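Local coordinates for putative oxidoreductase FAD-binding subunit (Sulfolobus tokodaii, PDB 4ZOH), which probably serves as the FAD-carrying subunit of a molybdenum-containing oxidoreductase, its flavin handing electrons on to an outside acceptor, at residues P153-N156 against L160-E163; V130-R135 against R139-K144; G107-I110 against S116-Y119. All coordinates share one frame; numbering follows the deposited sequence.

From the N terminus the three contacts follow one another in series, 107-119, then 130-144, then 153-163; none nests in or crosses another. Contact 3 closes the loop that leads from helix 106-112 into helix 119-125 and does so beside the flavin. Contact 2 closes the hairpin of strands 129-134 and 137-142. Contact 1 closes the loop into strand 160-167, which lies next to 129-134 in the same antiparallel sheet, and sets the start of that strand at the edge of the adenine. Ile110 ties the set together, since its side chain touches Val130 and Phe143 of contact 2 and Val161 of contact 1. Contacts 1 and 3 thus meet the two ends of one FAD.

Contact 1: residues P153-N156 against L160-E163; sequences PDLN and LVTE. With FAD (flavin-adenine dinucleotide), chain H.
Val161 O accepts the amino group of the adenine, with FAD N6A 3.0 Å away and a nearly straight N-H...O angle of 170°. This belongs to the adenine pocket of the FAD-binding domain, where the backbone of strand 160-167 reads the Watson-Crick edge of the base. The second bond of the pair is weak: Val161 N lies 3.0 Å from FAD N1A, but the angle at hydrogen is only 126°. Leu155, in the loop that leads into this strand, supports both partners with separate branches. With CG anti to the carbonyl carbon (chi1 -80°), its fork is carried toward strand 160-163, where CD1 reaches FAD C2A at 3.7 Å while CD2 meets Val161 CG2 at 4.1 Å, the two side chains crossing at about a right angle. Just before that residue, the loop folds through an inverse gamma turn centred on Asp154. Phe146 of helix 143-146 and Ser111 of helix 106-112 pack against both Leu155 and Val161, so this small apolar junction sits between the sheet and two helices. Leu160 completes the hold on the base, its CD2 approaching FAD N1A to 3.5 Å.

Contact 2: residues V130-R135 against R139-K144; sequences VKITSR and RVVNFK
Val130 pairs with Val141 through two backbone hydrogen bonds, Val130 N to Val141 O at 3.0 Å and Val141 N to Val130 O at 3.1 Å, which opens an antiparallel beta hairpin at the margin of the five-stranded sheet. The strand directions differ by 149°, evidence of twist between the two arms. On the side chain of Val130, CG2 approaches the edge of the Phe143 ring, 4.2 Å from CD1; Phe143 is the first residue of helix 143-146, and its ring packs on helix 119-125. Lys131 faces Val140 as a non-hydrogen-bonded pair. Its aliphatic chain passes Val140, with CE 4.2 Å from CG2, before NZ turns away to a salt bridge with Glu163 on the neighbouring strand. Ile132 restores the hydrogen-bonded register, its N 2.8 Å from Arg139 O and its O accepting from Arg139 N. With CG1 beside the backbone N (chi1 -57°), the side chain extends CD1 across the flat guanidinium of Arg139. This methyl also touches Val141 CG2 at 3.9 Å, so it bridges two residues of the opposite strand. The arginine chain bends at chi2 and chi3 to bring its head there, where Glu159 and, at a doubtfully short distance, Asp154 take the charge. Ile132 CD1 stands 3.6 Å above the guanidinium plane, over its centre.

Contact 3: residues G107-I110 against S116-Y119; sequences GGSI and SADY. With FAD (flavin-adenine dinucleotide), chain H.
The Tyr119 ring meets Ser109 with its edge: Ser109 CB lies in the ring plane 3.7 Å from Tyr119 CD2, and Ser109 OG stands near the same plane at 3.5 Å from CD2. The ring also meets that of His77, and Tyr119 OH is hydrogen-bonded to His77 ND1, which helps to fix its rotation. The other flat group, the pyrimidine end of the isoalloxazine, is likewise met at its rim, at O2 and N3. Asp118 N donates to FAD O2 at 3.0 Å with an angle of 161°, while FAD N3 donates to Asp118 OD2 at 3.1 Å on a more bent path of 140°. Ala117 CB packs against the same O2.

A water joins the two segments. It accepts from Tyr119 N, is bonded to Ser109 OG at 2.9 Å, and donates to FAD O2 at 2.8 Å. Ser109 reaches it because OG is anti to the backbone N (chi1 176°), so the hydroxyl extends from the helix toward the loop. Upstream on the same helix, Gly107 and Gly108 belong to the TIGG motif of this flavoprotein family, and the bare backbone of Gly108 lets its CA come within 3.5 Å of FAD O3P.

Asp118 is held by a salt bridge from OD2 to Lys178, which also bonds FAD directly, and by a hydrogen bond from OD1 to Tyr176 in the second shell. The two donors at O2, one backbone N-H and one water hydrogen, would draw electron density onto it and could stabilise negative charge that builds up over N1 and O2 when the flavin is reduced, though the nearby carboxylate may offset part of this effect.

Contact 1: residues P153-N156 against L160-E163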
loop_
_atom_site.group_PDB
_atom_site.type_symbol
_atom_site.label_atom_id
_atom_site.label_comp_id
_atom_site.label_asym_id
_atom_site.label_seq_id
_atom_site.Cartn_x
_atom_site.Cartn_y
_atom_site.Cartn_z
ATOM N N PRO B 153 -40.089 27.655 -10.245
ATOM C CA PRO B 153 -39.863 29.040 -10.647
ATOM C C PRO B 153 -40.518 29.326 -11.997
ATOM O O PRO B 153 -40.842 28.397 -12.711
ATOM C CB PRO B 153 -38.338 29.115 -10.786
ATOM C CG PRO B 153 -37.965 27.737 -11.247
ATOM C CD PRO B 153 -38.881 26.824 -10.469
ATOM N N ASP B 154 -40.705 30.604 -12.310
ATOM C CA ASP B 154 -41.286 31.056 -13.590
ATOM C C ASP B 154 -40.137 31.255 -14.556
ATOM O O ASP B 154 -39.699 32.394 -14.851
ATOM C CB ASP B 154 -42.081 32.362 -13.388
ATOM C CG ASP B 154 -42.437 33.060 -14.709
ATOM O OD1 ASP B 154 -42.883 32.374 -15.654
ATOM O OD2 ASP B 154 -42.246 34.290 -14.803
ATOM N N LEU B 155 -39.637 30.120 -15.032
ATOM C CA LEU B 155 -38.466 30.084 -15.898
ATOM C C LEU B 155 -38.741 29.118 -17.003
ATOM O O LEU B 155 -39.221 28.017 -16.783
ATOM C CB LEU B 155 -37.214 29.627 -15.128
ATOM C CG LEU B 155 -36.510 30.681 -14.272
ATOM C CD1 LEU B 155 -35.488 30.008 -13.361
ATOM C CD2 LEU B 155 -35.869 31.794 -15.091
ATOM N N ASN B 156 -38.455 29.546 -18.209
ATOM C CA ASN B 156 -38.652 28.695 -19.381
ATOM C C ASN B 156 -37.318 28.136 -19.853
ATOM O O ASN B 156 -36.266 28.729 -19.578
ATOM C CB ASN B 156 -39.326 29.493 -20.506
ATOM C CG ASN B 156 -40.652 30.059 -20.082
ATOM O OD1 ASN B 156 -40.740 31.227 -19.703
ATOM N ND2 ASN B 156 -41.686 29.222 -20.095
ATOM N N LEU B 160 -32.243 32.435 -17.838
ATOM C CA LEU B 160 -31.612 32.501 -16.556
ATOM C C LEU B 160 -31.998 33.758 -15.784
ATOM O O LEU B 160 -31.972 34.846 -16.329
ATOM C CB LEU B 160 -30.076 32.506 -16.728
ATOM C CG LEU B 160 -29.455 31.230 -17.364
ATOM C CD1 LEU B 160 -28.004 31.502 -17.708
ATOM C CD2 LEU B 160 -29.605 29.994 -16.478
ATOM N N VAL B 161 -32.221 33.617 -14.480
ATOM C CA VAL B 161 -32.112 34.752 -13.577
ATOM C C VAL B 161 -30.762 35.454 -13.676
ATOM O O VAL B 161 -29.687 34.841 -13.493
ATOM C CB VAL B 161 -32.380 34.298 -12.135
ATOM C CG1 VAL B 161 -32.313 35.480 -11.150
ATOM C CG2 VAL B 161 -33.715 33.570 -12.081
ATOM N N THR B 162 -30.778 36.758 -13.914
ATOM C CA THR B 162 -29.524 37.460 -13.958
ATOM C C THR B 162 -29.380 38.474 -12.834
ATOM O O THR B 162 -28.215 38.903 -12.513
ATOM C CB THR B 162 -29.305 38.171 -15.317
ATOM O OG1 THR B 162 -30.477 38.930 -15.670
ATOM C CG2 THR B 162 -29.033 37.158 -16.397
ATOM N N GLU B 163 -30.527 38.853 -12.238
ATOM C CA GLU B 163 -30.559 39.979 -11.263
ATOM C C GLU B 163 -31.744 39.942 -10.348
ATOM O O GLU B 163 -32.845 39.573 -10.749
ATOM C CB GLU B 163 -30.501 41.328 -11.956
ATOM C CG GLU B 163 -30.277 42.528 -11.062
ATOM C CD GLU B 163 -30.230 43.799 -11.905
ATOM O OE1 GLU B 163 -31.278 44.188 -12.451
ATOM O OE2 GLU B 163 -29.154 44.405 -12.052
HETATM P PA FAD H . -27.198 25.582 -7.725
HETATM O O1A FAD H . -27.206 24.386 -6.834
HETATM O O2A FAD H . -26.086 25.849 -8.646
HETATM O O5B FAD H . -28.485 25.580 -8.611
HETATM C C5B FAD H . -29.783 25.293 -8.008
HETATM C C4B FAD H . -30.924 25.332 -9.168
HETATM O O4B FAD H . -30.965 26.628 -9.889
HETATM C C3B FAD H . -30.541 24.323 -10.243
HETATM O O3B FAD H . -31.708 23.700 -10.721
HETATM C C2B FAD H . -29.813 25.145 -11.333
HETATM O O2B FAD H . -29.876 24.573 -12.646
HETATM C C1B FAD H . -30.592 26.415 -11.330
HETATM N N9A FAD H . -29.924 27.708 -11.427
HETATM C C8A FAD H . -28.854 28.148 -10.769
HETATM N N7A FAD H . -28.634 29.443 -11.094
HETATM C C5A FAD H . -29.602 29.811 -11.969
HETATM C C6A FAD H . -29.917 31.013 -12.637
HETATM N N6A FAD H . -29.148 32.074 -12.407
HETATM N N1A FAD H . -30.968 31.054 -13.478
HETATM C C2A FAD H . -31.790 29.986 -13.651
HETATM N N3A FAD H . -31.510 28.833 -13.036
HETATM C C4A FAD H . -30.428 28.713 -12.184
HETATM N N1 FAD H . -30.564 27.271 1.780
HETATM C C2 FAD H . -31.344 28.055 2.623
HETATM O O2 FAD H . -32.111 28.863 2.140
HETATM N N3 FAD H . -31.255 27.934 3.977
HETATM C C4 FAD H . -30.420 27.027 4.538
HETATM O O4 FAD H . -30.344 26.992 5.771
HETATM C C4X FAD H . -29.645 26.199 3.697
HETATM N N5 FAD H . -28.790 25.280 4.264
HETATM C C5X FAD H . -28.032 24.434 3.399
HETATM C C6 FAD H . -27.220 23.468 3.984
HETATM C C7 FAD H . -26.432 22.638 3.172
HETATM C C7M FAD H . -25.552 21.594 3.893
HETATM C C8 FAD H . -26.494 22.762 1.768
HETATM C C8M FAD H . -25.681 21.857 0.803
HETATM C C9 FAD H . -27.354 23.704 1.175
HETATM C C9A FAD H . -28.104 24.553 1.993
HETATM N N10 FAD H . -28.978 25.518 1.446
HETATM C C10 FAD H . -29.724 26.327 2.323
HETATM C "C1'" FAD H . -29.130 25.703 0.007
HETATM C "C2'" FAD H . -28.095 26.703 -0.540
HETATM O "O2'" FAD H . -28.493 28.026 -0.121
HETATM C "C3'" FAD H . -27.929 26.612 -2.083
HETATM O "O3'" FAD H . -26.728 27.331 -2.375
HETATM C "C4'" FAD H . -29.078 27.237 -2.858
HETATM O "O4'" FAD H . -30.297 26.649 -2.401
HETATM C "C5'" FAD H . -28.940 27.023 -4.380
HETATM O "O5'" FAD H . -28.032 28.058 -4.840
HETATM P P FAD H . -26.760 27.667 -5.686
HETATM O O1P FAD H . -26.174 28.925 -6.238
HETATM O O2P FAD H . -25.861 26.793 -4.899
HETATM O O3P FAD H . -27.502 26.896 -6.848
#

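Contact 2: residues V130-R135 against R139-K144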
loop_
_atom_site.group_PDB
_atom_site.type_symbol
_atom_site.label_atom_id
_atom_site.label_comp_id
_atom_site.label_asym_id
_atom_site.label_seq_id
_atom_site.Cartn_x
_atom_site.Cartn_y
_atom_site.Cartn_z
ATOM N N VAL B 130 -37.273 40.072 -10.003
ATOM C CA VAL B 130 -36.388 39.092 -10.629
ATOM C C VAL B 130 -36.236 39.463 -12.105
ATOM O O VAL B 130 -37.216 39.439 -12.854
ATOM C CB VAL B 130 -36.926 37.651 -10.494
ATOM C CG1 VAL B 130 -35.894 36.622 -10.994
ATOM C CG2 VAL B 130 -37.353 37.332 -9.044
ATOM N N LYS B 131 -35.021 39.867 -12.504
ATOM C CA LYS B 131 -34.727 40.073 -13.910
ATOM C C LYS B 131 -34.370 38.702 -14.482
ATOM O O LYS B 131 -33.475 38.028 -13.967
ATOM C CB LYS B 131 -33.602 41.093 -14.109
ATOM C CG LYS B 131 -33.201 41.340 -15.576
ATOM C CD LYS B 131 -32.182 42.457 -15.687
ATOM C CE LYS B 131 -32.804 43.840 -15.399
ATOM N NZ LYS B 131 -31.827 44.983 -15.377
ATOM N N ILE B 132 -35.099 38.300 -15.525
ATOM C CA ILE B 132 -34.927 37.030 -16.223
ATOM C C ILE B 132 -34.381 37.316 -17.606
ATOM O O ILE B 132 -34.960 38.127 -18.325
ATOM C CB ILE B 132 -36.260 36.268 -16.324
ATOM C CG1 ILE B 132 -36.833 36.037 -14.930
ATOM C CG2 ILE B 132 -36.077 34.968 -17.097
ATOM C CD1 ILE B 132 -38.236 35.444 -14.890
ATOM N N THR B 133 -33.269 36.678 -17.980
ATOM C CA THR B 133 -32.691 36.892 -19.285
ATOM C C THR B 133 -32.802 35.721 -20.251
ATOM O O THR B 133 -32.684 34.556 -19.884
ATOM C CB THR B 133 -31.255 37.395 -19.176
ATOM O OG1 THR B 133 -31.256 38.556 -18.351
ATOM C CG2 THR B 133 -30.699 37.770 -20.532
ATOM N N SER B 134 -32.947 36.084 -21.514
ATOM C CA SER B 134 -33.212 35.213 -22.630
ATOM C C SER B 134 -32.306 35.701 -23.752
ATOM O O SER B 134 -31.727 36.800 -23.657
ATOM C CB SER B 134 -34.676 35.440 -22.996
ATOM O OG SER B 134 -35.107 34.568 -23.992
ATOM N N ARG B 135 -32.138 34.904 -24.813
ATOM C CA ARG B 135 -31.496 35.409 -26.042
ATOM C C ARG B 135 -32.447 36.479 -26.626
ATOM O O ARG B 135 -32.030 37.517 -27.161
ATOM C CB ARG B 135 -31.235 34.276 -27.049
ATOM C CG ARG B 135 -29.869 33.582 -26.975
ATOM C CD ARG B 135 -29.510 32.865 -28.289
ATOM N NE ARG B 135 -28.569 33.660 -29.086
ATOM C CZ ARG B 135 -28.887 34.657 -29.924
ATOM N NH1 ARG B 135 -30.148 35.011 -30.140
ATOM N NH2 ARG B 135 -27.928 35.312 -30.566
ATOM N N ARG B 139 -36.986 39.968 -19.118
ATOM C CA ARG B 139 -38.324 40.123 -18.479
ATOM C C ARG B 139 -38.132 40.362 -16.965
ATOM O O ARG B 139 -37.424 39.586 -16.284
ATOM C CB ARG B 139 -39.203 38.871 -18.616
ATOM C CG ARG B 139 -38.739 37.846 -19.641
ATOM C CD ARG B 139 -39.049 36.414 -19.236
ATOM N NE ARG B 139 -40.129 36.346 -18.274
ATOM C CZ ARG B 139 -40.547 35.249 -17.639
ATOM N NH1 ARG B 139 -39.987 34.063 -17.846
ATOM N NH2 ARG B 139 -41.556 35.349 -16.775
ATOM N N VAL B 140 -38.766 41.408 -16.440
ATOM C CA VAL B 140 -38.715 41.711 -14.997
ATOM C C VAL B 140 -40.073 41.319 -14.452
ATOM O O VAL B 140 -41.098 41.669 -15.025
ATOM C CB VAL B 140 -38.297 43.182 -14.679
ATOM C CG1 VAL B 140 -38.075 43.394 -13.186
ATOM C CG2 VAL B 140 -37.031 43.552 -15.403
ATOM N N VAL B 141 -40.081 40.486 -13.421
ATOM C CA VAL B 141 -41.331 40.044 -12.808
ATOM C C VAL B 141 -41.228 40.290 -11.301
ATOM O O VAL B 141 -40.141 40.520 -10.773
ATOM C CB VAL B 141 -41.681 38.575 -13.134
ATOM C CG1 VAL B 141 -41.926 38.377 -14.629
ATOM C CG2 VAL B 141 -40.596 37.641 -12.621
ATOM N N ASN B 142 -42.366 40.244 -10.621
ATOM C CA ASN B 142 -42.442 40.418 -9.167
ATOM C C ASN B 142 -42.089 39.107 -8.519
ATOM O O ASN B 142 -42.536 38.038 -9.021
ATOM C CB ASN B 142 -43.877 40.790 -8.748
ATOM C CG ASN B 142 -44.224 42.213 -9.110
ATOM O OD1 ASN B 142 -43.490 43.154 -8.781
ATOM N ND2 ASN B 142 -45.325 42.375 -9.823
ATOM N N PHE B 143 -41.331 39.181 -7.408
ATOM C CA PHE B 143 -40.922 37.933 -6.733
ATOM C C PHE B 143 -42.158 37.059 -6.543
ATOM O O PHE B 143 -42.073 35.828 -6.765
ATOM C CB PHE B 143 -40.112 38.101 -5.407
ATOM C CG PHE B 143 -39.734 36.778 -4.782
ATOM C CD1 PHE B 143 -38.675 36.013 -5.313
ATOM C CD2 PHE B 143 -40.479 36.244 -3.729
ATOM C CE1 PHE B 143 -38.373 34.758 -4.788
ATOM C CE2 PHE B 143 -40.181 35.006 -3.181
ATOM C CZ PHE B 143 -39.121 34.256 -3.716
ATOM N N LYS B 144 -43.308 37.682 -6.215
ATOM C CA LYS B 144 -44.501 36.898 -5.887
ATOM C C LYS B 144 -44.975 36.015 -7.017
ATOM O O LYS B 144 -45.422 34.881 -6.780
ATOM C CB LYS B 144 -45.684 37.739 -5.369
ATOM C CG LYS B 144 -46.824 36.820 -4.926
ATOM C CD LYS B 144 -48.139 37.558 -4.770
ATOM C CE LYS B 144 -49.132 36.685 -4.049
ATOM N NZ LYS B 144 -50.171 37.589 -3.492
#

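Contact 3: residues G107-I110 against S116-Y119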
loop_
_atom_site.group_PDB
_atom_site.type_symbol
_atom_site.label_atom_id
_atom_site.label_comp_id
_atom_site.label_asym_id
_atom_site.label_seq_id
_atom_site.Cartn_x
_atom_site.Cartn_y
_atom_site.Cartn_z
ATOM N N GLY B 107 -29.239 33.852 -7.062
ATOM C CA GLY B 107 -29.883 33.307 -8.300
ATOM C C GLY B 107 -30.230 31.825 -8.194
ATOM O O GLY B 107 -31.318 31.389 -8.596
ATOM N N GLY B 108 -29.327 31.027 -7.613
ATOM C CA GLY B 108 -29.588 29.571 -7.535
ATOM C C GLY B 108 -30.584 29.266 -6.422
ATOM O O GLY B 108 -31.312 28.320 -6.521
ATOM N N SER B 109 -30.586 30.036 -5.327
ATOM C CA SER B 109 -31.536 29.755 -4.221
ATOM C C SER B 109 -32.992 29.969 -4.722
ATOM O O SER B 109 -33.892 29.098 -4.516
ATOM C CB SER B 109 -31.194 30.671 -3.044
ATOM O OG SER B 109 -32.121 30.514 -2.024
ATOM N N ILE B 110 -33.199 31.083 -5.429
ATOM C CA ILE B 110 -34.529 31.418 -5.903
ATOM C C ILE B 110 -34.910 30.630 -7.144
ATOM O O ILE B 110 -36.103 30.442 -7.376
ATOM C CB ILE B 110 -34.773 32.938 -6.092
ATOM C CG1 ILE B 110 -34.062 33.524 -7.305
ATOM C CG2 ILE B 110 -34.462 33.757 -4.819
ATOM C CD1 ILE B 110 -34.528 34.964 -7.553
ATOM N N SER B 116 -38.510 25.884 2.340
ATOM C CA SER B 116 -37.939 26.320 3.626
ATOM C C SER B 116 -36.740 27.205 3.489
ATOM O O SER B 116 -36.093 27.461 4.470
ATOM C CB SER B 116 -37.546 25.129 4.497
ATOM O OG SER B 116 -38.632 24.264 4.560
ATOM N N ALA B 117 -36.424 27.659 2.293
ATOM C CA ALA B 117 -35.318 28.645 2.078
ATOM C C ALA B 117 -35.451 29.903 2.915
ATOM O O ALA B 117 -36.577 30.346 3.241
ATOM C CB ALA B 117 -35.213 29.049 0.597
ATOM N N ASP B 118 -34.315 30.537 3.189
ATOM C CA ASP B 118 -34.316 31.814 3.895
ATOM C C ASP B 118 -34.744 33.013 3.032
ATOM O O ASP B 118 -35.699 33.737 3.413
ATOM C CB ASP B 118 -32.998 32.033 4.634
ATOM C CG ASP B 118 -32.798 31.012 5.706
ATOM O OD1 ASP B 118 -33.812 30.765 6.452
ATOM O OD2 ASP B 118 -31.656 30.424 5.801
ATOM N N TYR B 119 -34.136 33.175 1.855
ATOM C CA TYR B 119 -34.329 34.422 1.102
ATOM C C TYR B 119 -35.810 34.781 0.844
ATOM O O TYR B 119 -36.149 35.944 0.949
ATOM C CB TYR B 119 -33.617 34.436 -0.239
ATOM C CG TYR B 119 -32.117 34.633 -0.219
ATOM C CD1 TYR B 119 -31.516 35.661 0.525
ATOM C CD2 TYR B 119 -31.292 33.807 -1.028
ATOM C CE1 TYR B 119 -30.130 35.848 0.480
ATOM C CE2 TYR B 119 -29.938 33.991 -1.095
ATOM C CZ TYR B 119 -29.358 35.002 -0.344
ATOM O OH TYR B 119 -27.996 35.104 -0.369
HETATM P PA FAD H . -27.198 25.582 -7.725
HETATM O O1A FAD H . -27.206 24.386 -6.834
HETATM O O2A FAD H . -26.086 25.849 -8.646
HETATM O O5B FAD H . -28.485 25.580 -8.611
HETATM C C5B FAD H . -29.783 25.293 -8.008
HETATM C C4B FAD H . -30.924 25.332 -9.168
HETATM O O4B FAD H . -30.965 26.628 -9.889
HETATM C C3B FAD H . -30.541 24.323 -10.243
HETATM O O3B FAD H . -31.708 23.700 -10.721
HETATM C C2B FAD H . -29.813 25.145 -11.333
HETATM O O2B FAD H . -29.876 24.573 -12.646
HETATM C C1B FAD H . -30.592 26.415 -11.330
HETATM N N9A FAD H . -29.924 27.708 -11.427
HETATM C C8A FAD H . -28.854 28.148 -10.769
HETATM N N7A FAD H . -28.634 29.443 -11.094
HETATM C C5A FAD H . -29.602 29.811 -11.969
HETATM C C6A FAD H . -29.917 31.013 -12.637
HETATM N N6A FAD H . -29.148 32.074 -12.407
HETATM N N1A FAD H . -30.968 31.054 -13.478
HETATM C C2A FAD H . -31.790 29.986 -13.651
HETATM N N3A FAD H . -31.510 28.833 -13.036
HETATM C C4A FAD H . -30.428 28.713 -12.184
HETATM N N1 FAD H . -30.564 27.271 1.780
HETATM C C2 FAD H . -31.344 28.055 2.623
HETATM O O2 FAD H . -32.111 28.863 2.140
HETATM N N3 FAD H . -31.255 27.934 3.977
HETATM C C4 FAD H . -30.420 27.027 4.538
HETATM O O4 FAD H . -30.344 26.992 5.771
HETATM C C4X FAD H . -29.645 26.199 3.697
HETATM N N5 FAD H . -28.790 25.280 4.264
HETATM C C5X FAD H . -28.032 24.434 3.399
HETATM C C6 FAD H . -27.220 23.468 3.984
HETATM C C7 FAD H . -26.432 22.638 3.172
HETATM C C7M FAD H . -25.552 21.594 3.893
HETATM C C8 FAD H . -26.494 22.762 1.768
HETATM C C8M FAD H . -25.681 21.857 0.803
HETATM C C9 FAD H . -27.354 23.704 1.175
HETATM C C9A FAD H . -28.104 24.553 1.993
HETATM N N10 FAD H . -28.978 25.518 1.446
HETATM C C10 FAD H . -29.724 26.327 2.323
HETATM C "C1'" FAD H . -29.130 25.703 0.007
HETATM C "C2'" FAD H . -28.095 26.703 -0.540
HETATM O "O2'" FAD H . -28.493 28.026 -0.121
HETATM C "C3'" FAD H . -27.929 26.612 -2.083
HETATM O "O3'" FAD H . -26.728 27.331 -2.375
HETATM C "C4'" FAD H . -29.078 27.237 -2.858
HETATM O "O4'" FAD H . -30.297 26.649 -2.401
HETATM C "C5'" FAD H . -28.940 27.023 -4.380
HETATM O "O5'" FAD H . -28.032 28.058 -4.840
HETATM P P FAD H . -26.760 27.667 -5.686
HETATM O O1P FAD H . -26.174 28.925 -6.238
HETATM O O2P FAD H . -25.861 26.793 -4.899
HETATM O O3P FAD H . -27.502 26.896 -6.848
HETATM O O HOH W 1 -32.199 31.276 0.747
#